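Local coordinates for protein endo-alpha-mannosidase (Bacteroides thetaiotaomicron, PDB 4ACY) that acts as a GH99 endo-alpha-mannosidase, cleaving internal alpha-mannosidic linkages in glycans, probably in mannose-rich substrates related to those of N-glycan processing, at residues K60-H64 with D85-N89; E231-P235 with S265-W269. All coordinates share one frame; numbering follows the deposited sequence.

Interaction 1: residues K60-H64 with D85-N89; sequences KHWMH and DIACN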
loop_
_atom_site.group_PDB
_atom_site.type_symbol
_atom_site.label_atom_id
_atom_site.label_comp_id
_atom_site.label_asym_id
_atom_site.label_seq_id
_atom_site.Cartn_x
_atom_site.Cartn_y
_atom_site.Cartn_z
ATOM N N LYS A 60 12.536 11.125 10.203
ATOM C CA LYS A 60 11.371 11.360 9.367
ATOM C C LYS A 60 10.419 10.204 9.572
ATOM O O LYS A 60 10.789 9.041 9.446
ATOM C CB LYS A 60 11.763 11.480 7.892
ATOM C CG LYS A 60 12.693 12.624 7.580
ATOM C CD LYS A 60 12.974 12.678 6.080
ATOM C CE LYS A 60 13.940 13.811 5.730
ATOM N NZ LYS A 60 14.624 13.555 4.414
ATOM N N HIS A 61 9.179 10.538 9.903
ATOM C CA HIS A 61 8.113 9.554 10.154
ATOM C C HIS A 61 8.193 8.723 11.443
ATOM O O HIS A 61 7.158 8.462 12.076
ATOM C CB HIS A 61 7.823 8.695 8.917
ATOM C CG HIS A 61 6.823 9.322 7.998
ATOM N ND1 HIS A 61 5.482 9.007 8.037
ATOM C CD2 HIS A 61 6.958 10.288 7.056
ATOM C CE1 HIS A 61 4.835 9.738 7.144
ATOM N NE2 HIS A 61 5.706 10.524 6.535
ATOM N N TRP A 62 9.394 8.301 11.841
ATOM C CA TRP A 62 9.544 7.684 13.158
ATOM C C TRP A 62 9.196 8.712 14.223
ATOM O O TRP A 62 8.728 8.358 15.304
ATOM C CB TRP A 62 10.962 7.131 13.369
ATOM C CG TRP A 62 11.385 6.194 12.286
ATOM C CD1 TRP A 62 12.430 6.365 11.415
ATOM C CD2 TRP A 62 10.787 4.930 11.949
ATOM N NE1 TRP A 62 12.512 5.294 10.564
ATOM C CE2 TRP A 62 11.512 4.408 10.857
ATOM C CE3 TRP A 62 9.686 4.209 12.438
ATOM C CZ2 TRP A 62 11.203 3.180 10.267
ATOM C CZ3 TRP A 62 9.373 2.985 11.857
ATOM C CH2 TRP A 62 10.122 2.488 10.764
HETATM N N MSE A 63 9.484 9.970 13.889
HETATM C CA MSE A 63 8.938 11.120 14.579
HETATM C C MSE A 63 7.628 11.451 13.853
HETATM O O MSE A 63 7.606 11.525 12.633
HETATM C CB MSE A 63 9.928 12.280 14.488
HETATM C CG MSE A 63 9.368 13.628 14.872
HETATM SE SE MSE A 63 10.739 15.001 14.854
HETATM C CE MSE A 63 11.409 14.800 13.057
ATOM N N HIS A 64 6.537 11.625 14.598
ATOM C CA HIS A 64 5.227 11.806 13.959
ATOM C C HIS A 64 4.284 12.524 14.913
ATOM O O HIS A 64 4.359 12.307 16.126
ATOM C CB HIS A 64 4.670 10.424 13.607
ATOM C CG HIS A 64 3.520 10.429 12.645
ATOM N ND1 HIS A 64 2.223 10.701 13.030
ATOM C CD2 HIS A 64 3.464 10.123 11.327
ATOM C CE1 HIS A 64 1.422 10.594 11.982
ATOM N NE2 HIS A 64 2.149 10.238 10.936
ATOM N N ASP A 85 11.622 5.802 21.176
ATOM C CA ASP A 85 10.209 6.177 21.370
ATOM C C ASP A 85 9.689 6.594 20.002
ATOM O O ASP A 85 9.851 7.747 19.594
ATOM C CB ASP A 85 10.123 7.337 22.374
ATOM C CG ASP A 85 8.679 7.764 22.706
ATOM O OD1 ASP A 85 7.711 7.044 22.380
ATOM O OD2 ASP A 85 8.532 8.830 23.345
ATOM N N ILE A 86 9.110 5.637 19.285
ATOM C CA ILE A 86 8.828 5.822 17.862
ATOM C C ILE A 86 7.334 5.678 17.519
ATOM O O ILE A 86 6.571 5.038 18.247
ATOM C CB ILE A 86 9.704 4.899 16.960
ATOM C CG1 ILE A 86 9.355 3.419 17.158
ATOM C CG2 ILE A 86 11.222 5.168 17.200
ATOM C CD1 ILE A 86 9.965 2.517 16.068
ATOM N N ALA A 87 6.943 6.270 16.390
ATOM C CA ALA A 87 5.527 6.466 16.054
ATOM C C ALA A 87 4.823 5.241 15.450
ATOM O O ALA A 87 4.265 5.297 14.336
ATOM C CB ALA A 87 5.384 7.666 15.137
ATOM N N CYS A 88 4.848 4.146 16.198
ATOM C CA CYS A 88 4.218 2.896 15.803
ATOM C C CYS A 88 4.060 1.990 17.012
ATOM O O CYS A 88 4.785 2.148 18.008
ATOM C CB CYS A 88 5.006 2.195 14.683
ATOM S SG CYS A 88 6.790 2.345 14.819
ATOM N N ASN A 89 3.103 1.067 16.943
ATOM C CA ASN A 89 2.833 0.171 18.061
ATOM C C ASN A 89 3.715 -1.080 18.071
ATOM O O ASN A 89 3.786 -1.777 19.080
ATOM C CB ASN A 89 1.372 -0.252 18.075
ATOM C CG ASN A 89 0.446 0.867 18.538
ATOM O OD1 ASN A 89 -0.101 0.828 19.666
ATOM N ND2 ASN A 89 0.284 1.876 17.700
#
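W62 and A87 join two loops of the long connection between barrel strands 42-46 and 117-124 through a backbone hydrogen bond flanked by apolar and sulfur-aromatic packing. A87 N donates to W62 O over 3.0 Å in a bent bond. A87 is the centre of an inverse gamma turn closed by C88 N on I86 O at 2.8 Å. The side chains of I86 and C88 both meet the indole of W62. I86 runs alongside it, pointing the same way, and its CD1 reaches W62 CE3 at 4.0 Å. C88 SG lies near the ring plane at the edge, 4.0 Å from W62 CZ3, in a cysteine sulfur-aromatic contact rather than over a face. In W62, CG stands anti to the carbonyl carbon (chi1 -54°), and this together with chi2 of 117° brings the CE3-CZ3 edge to these two residues. The methyl of A87 comes within 3.2 Å of H64 CB, closer than carbons usually pack. The indole also stacks on Y50, and its NE1 is hydrogen-bonded to Y97 O. H331 ties the loops a second time, meeting H61 ND1 through NE2 and A87 O through ND1, while H61 NE2 also binds a glycerol, probably from the crystallisation liquor. Both backbone polar groups of A87 are thus engaged, and H61 has a polar partner at each ring nitrogen. For W62, the N-H bond to Y97 O and the packing on Y50, I86 and C88 together probably limit the movement of the indole.

Interaction 2: residues E231-P235 with S265-W269; sequences ESELP and SMQQW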
loop_
_atom_site.group_PDB
_atom_site.type_symbol
_atom_site.label_atom_id
_atom_site.label_comp_id
_atom_site.label_asym_id
_atom_site.label_seq_id
_atom_site.Cartn_x
_atom_site.Cartn_y
_atom_site.Cartn_z
ATOM N N GLU A 231 -19.571 -1.174 -2.025
ATOM C CA GLU A 231 -20.118 -1.877 -3.176
ATOM C C GLU A 231 -21.133 -1.038 -3.970
ATOM O O GLU A 231 -21.172 -1.109 -5.205
ATOM C CB GLU A 231 -20.730 -3.195 -2.683
ATOM C CG GLU A 231 -21.357 -4.058 -3.742
ATOM C CD GLU A 231 -21.311 -5.521 -3.389
ATOM O OE1 GLU A 231 -21.316 -5.872 -2.181
ATOM O OE2 GLU A 231 -21.271 -6.324 -4.336
ATOM N N SER A 232 -21.923 -0.222 -3.263
ATOM C CA SER A 232 -22.979 0.584 -3.895
ATOM C C SER A 232 -22.448 1.781 -4.676
ATOM O O SER A 232 -23.183 2.393 -5.461
ATOM C CB SER A 232 -24.029 1.033 -2.867
ATOM O OG SER A 232 -23.484 2.000 -1.988
ATOM N N GLU A 233 -21.171 2.116 -4.479
ATOM C CA GLU A 233 -20.551 3.211 -5.218
ATOM C C GLU A 233 -19.649 2.723 -6.366
ATOM O O GLU A 233 -18.976 3.519 -7.024
ATOM C CB GLU A 233 -19.787 4.148 -4.277
ATOM C CG GLU A 233 -20.698 4.963 -3.375
ATOM C CD GLU A 233 -19.951 5.865 -2.399
ATOM O OE1 GLU A 233 -18.697 5.843 -2.338
ATOM O OE2 GLU A 233 -20.637 6.605 -1.673
ATOM N N LEU A 234 -19.656 1.419 -6.608
ATOM C CA LEU A 234 -18.888 0.846 -7.720
ATOM C C LEU A 234 -19.191 1.476 -9.098
ATOM O O LEU A 234 -18.279 1.625 -9.918
ATOM C CB LEU A 234 -19.002 -0.681 -7.752
ATOM C CG LEU A 234 -18.254 -1.453 -6.653
ATOM C CD1 LEU A 234 -18.476 -2.945 -6.800
ATOM C CD2 LEU A 234 -16.760 -1.146 -6.689
ATOM N N PRO A 235 -20.456 1.886 -9.355
ATOM C CA PRO A 235 -20.709 2.607 -10.612
ATOM C C PRO A 235 -19.849 3.856 -10.816
ATOM O O PRO A 235 -19.611 4.251 -11.968
ATOM C CB PRO A 235 -22.193 2.999 -10.497
ATOM C CG PRO A 235 -22.782 1.917 -9.688
ATOM C CD PRO A 235 -21.721 1.537 -8.671
ATOM N N SER A 265 -19.088 -10.768 -4.206
ATOM C CA SER A 265 -20.032 -9.906 -4.929
ATOM C C SER A 265 -19.325 -8.779 -5.709
ATOM O O SER A 265 -19.703 -8.446 -6.828
ATOM C CB SER A 265 -21.088 -9.372 -3.953
ATOM O OG SER A 265 -21.924 -8.401 -4.559
HETATM N N MSE A 266 -18.284 -8.198 -5.124
HETATM C CA MSE A 266 -17.552 -7.133 -5.801
HETATM C C MSE A 266 -16.800 -7.666 -7.018
HETATM O O MSE A 266 -16.758 -7.010 -8.071
HETATM C CB MSE A 266 -16.633 -6.405 -4.818
HETATM C CG MSE A 266 -17.422 -5.540 -3.848
HETATM SE SE MSE A 266 -16.429 -5.051 -2.246
HETATM C CE MSE A 266 -15.135 -3.884 -3.086
ATOM N N GLN A 267 -16.232 -8.861 -6.877
ATOM C CA GLN A 267 -15.574 -9.539 -8.000
ATOM C C GLN A 267 -16.574 -9.811 -9.116
ATOM O O GLN A 267 -16.260 -9.649 -10.295
ATOM C CB GLN A 267 -14.933 -10.857 -7.546
ATOM C CG GLN A 267 -14.434 -11.785 -8.691
ATOM C CD GLN A 267 -13.331 -11.167 -9.562
ATOM O OE1 GLN A 267 -12.785 -10.105 -9.259
ATOM N NE2 GLN A 267 -13.011 -11.840 -10.666
ATOM N N GLN A 268 -17.774 -10.239 -8.732
ATOM C CA GLN A 268 -18.849 -10.479 -9.699
ATOM C C GLN A 268 -19.184 -9.201 -10.469
ATOM O O GLN A 268 -19.351 -9.246 -11.684
ATOM C CB GLN A 268 -20.106 -11.036 -9.013
ATOM C CG GLN A 268 -20.049 -12.511 -8.608
ATOM C CD GLN A 268 -21.261 -12.939 -7.758
ATOM O OE1 GLN A 268 -22.391 -12.460 -7.962
ATOM N NE2 GLN A 268 -21.031 -13.845 -6.807
ATOM N N TRP A 269 -19.268 -8.071 -9.761
ATOM C CA TRP A 269 -19.508 -6.767 -10.383
ATOM C C TRP A 269 -18.370 -6.404 -11.338
ATOM O O TRP A 269 -18.608 -5.933 -12.457
ATOM C CB TRP A 269 -19.662 -5.663 -9.320
ATOM C CG TRP A 269 -20.107 -4.346 -9.909
ATOM C CD1 TRP A 269 -21.396 -3.900 -10.041
ATOM C CD2 TRP A 269 -19.274 -3.316 -10.464
ATOM N NE1 TRP A 269 -21.416 -2.666 -10.632
ATOM C CE2 TRP A 269 -20.131 -2.281 -10.911
ATOM C CE3 TRP A 269 -17.891 -3.170 -10.638
ATOM C CZ2 TRP A 269 -19.652 -1.109 -11.506
ATOM C CZ3 TRP A 269 -17.415 -2.006 -11.233
ATOM C CH2 TRP A 269 -18.292 -0.992 -11.659
#
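S265 O accepts the backbone N-H of W269 over 3.0 Å, a regular turn of helix 263-272 that sets both side chains on the side facing 231-235. No hydrogen bond is assigned between the two segments, and the contact rests chiefly on L234 and W269. L234 CB sits almost squarely over the six-membered ring of W269, 3.6 Å from its centroid and 7° off the normal, a CH-pi contact. The indole gets there because W269 CG lies anti to the backbone N (chi1 -172°), carrying the ring out from the helix, while the leucine runs the other way, so that the two side chains slide past each other. L234 CD1 then follows the ring back toward its root, 3.8 Å from W269 CG, and also approaches M266 CG at 4.1 Å. At the far end of the indole the backbone takes over: L234 O comes to 3.1 Å from W269 CH2, a close approach with no hydrogen bond, and P235 N lies 3.8 Å from W269 CZ2. H273, outside both segments, stacks on the indole. Deeper in, the selenomethionine M266 bends at its last torsion (chi3 68°) and packs on F245 and F277 of the neighbouring barrel strands. E231 extends its carboxylate toward S265, but the modelled approach to the serine hydroxyl is too close, so the position of the carboxylate is uncertain and any bond there is doubtful. Such packing, between the loop that follows strand 223-227 and the helix placed between strands 244-246 and 276-281, belongs to the outer layer of a beta/alpha (TIM) barrel.

Interactions 1 and 2 lie on opposite sides of the chain's centre, their centres about 18 Å and 21 Å from it and 37 Å from each other, with their nearest atoms about 25 Å apart. They follow one another along the chain without overlap. Both belong to the same eight-stranded barrel: 60-64 with 85-89 joins two loops of the connection after the first strand, while 231-235 with 265-269 packs the outer layer around the fifth to seventh. The glycerol at H61 may mark a pocket, consistent with loops that follow the C-terminal end of strand 42-46, the end where TIM-barrel active sites lie. Interaction 2 does not touch interaction 1 and is packing on the barrel's outside.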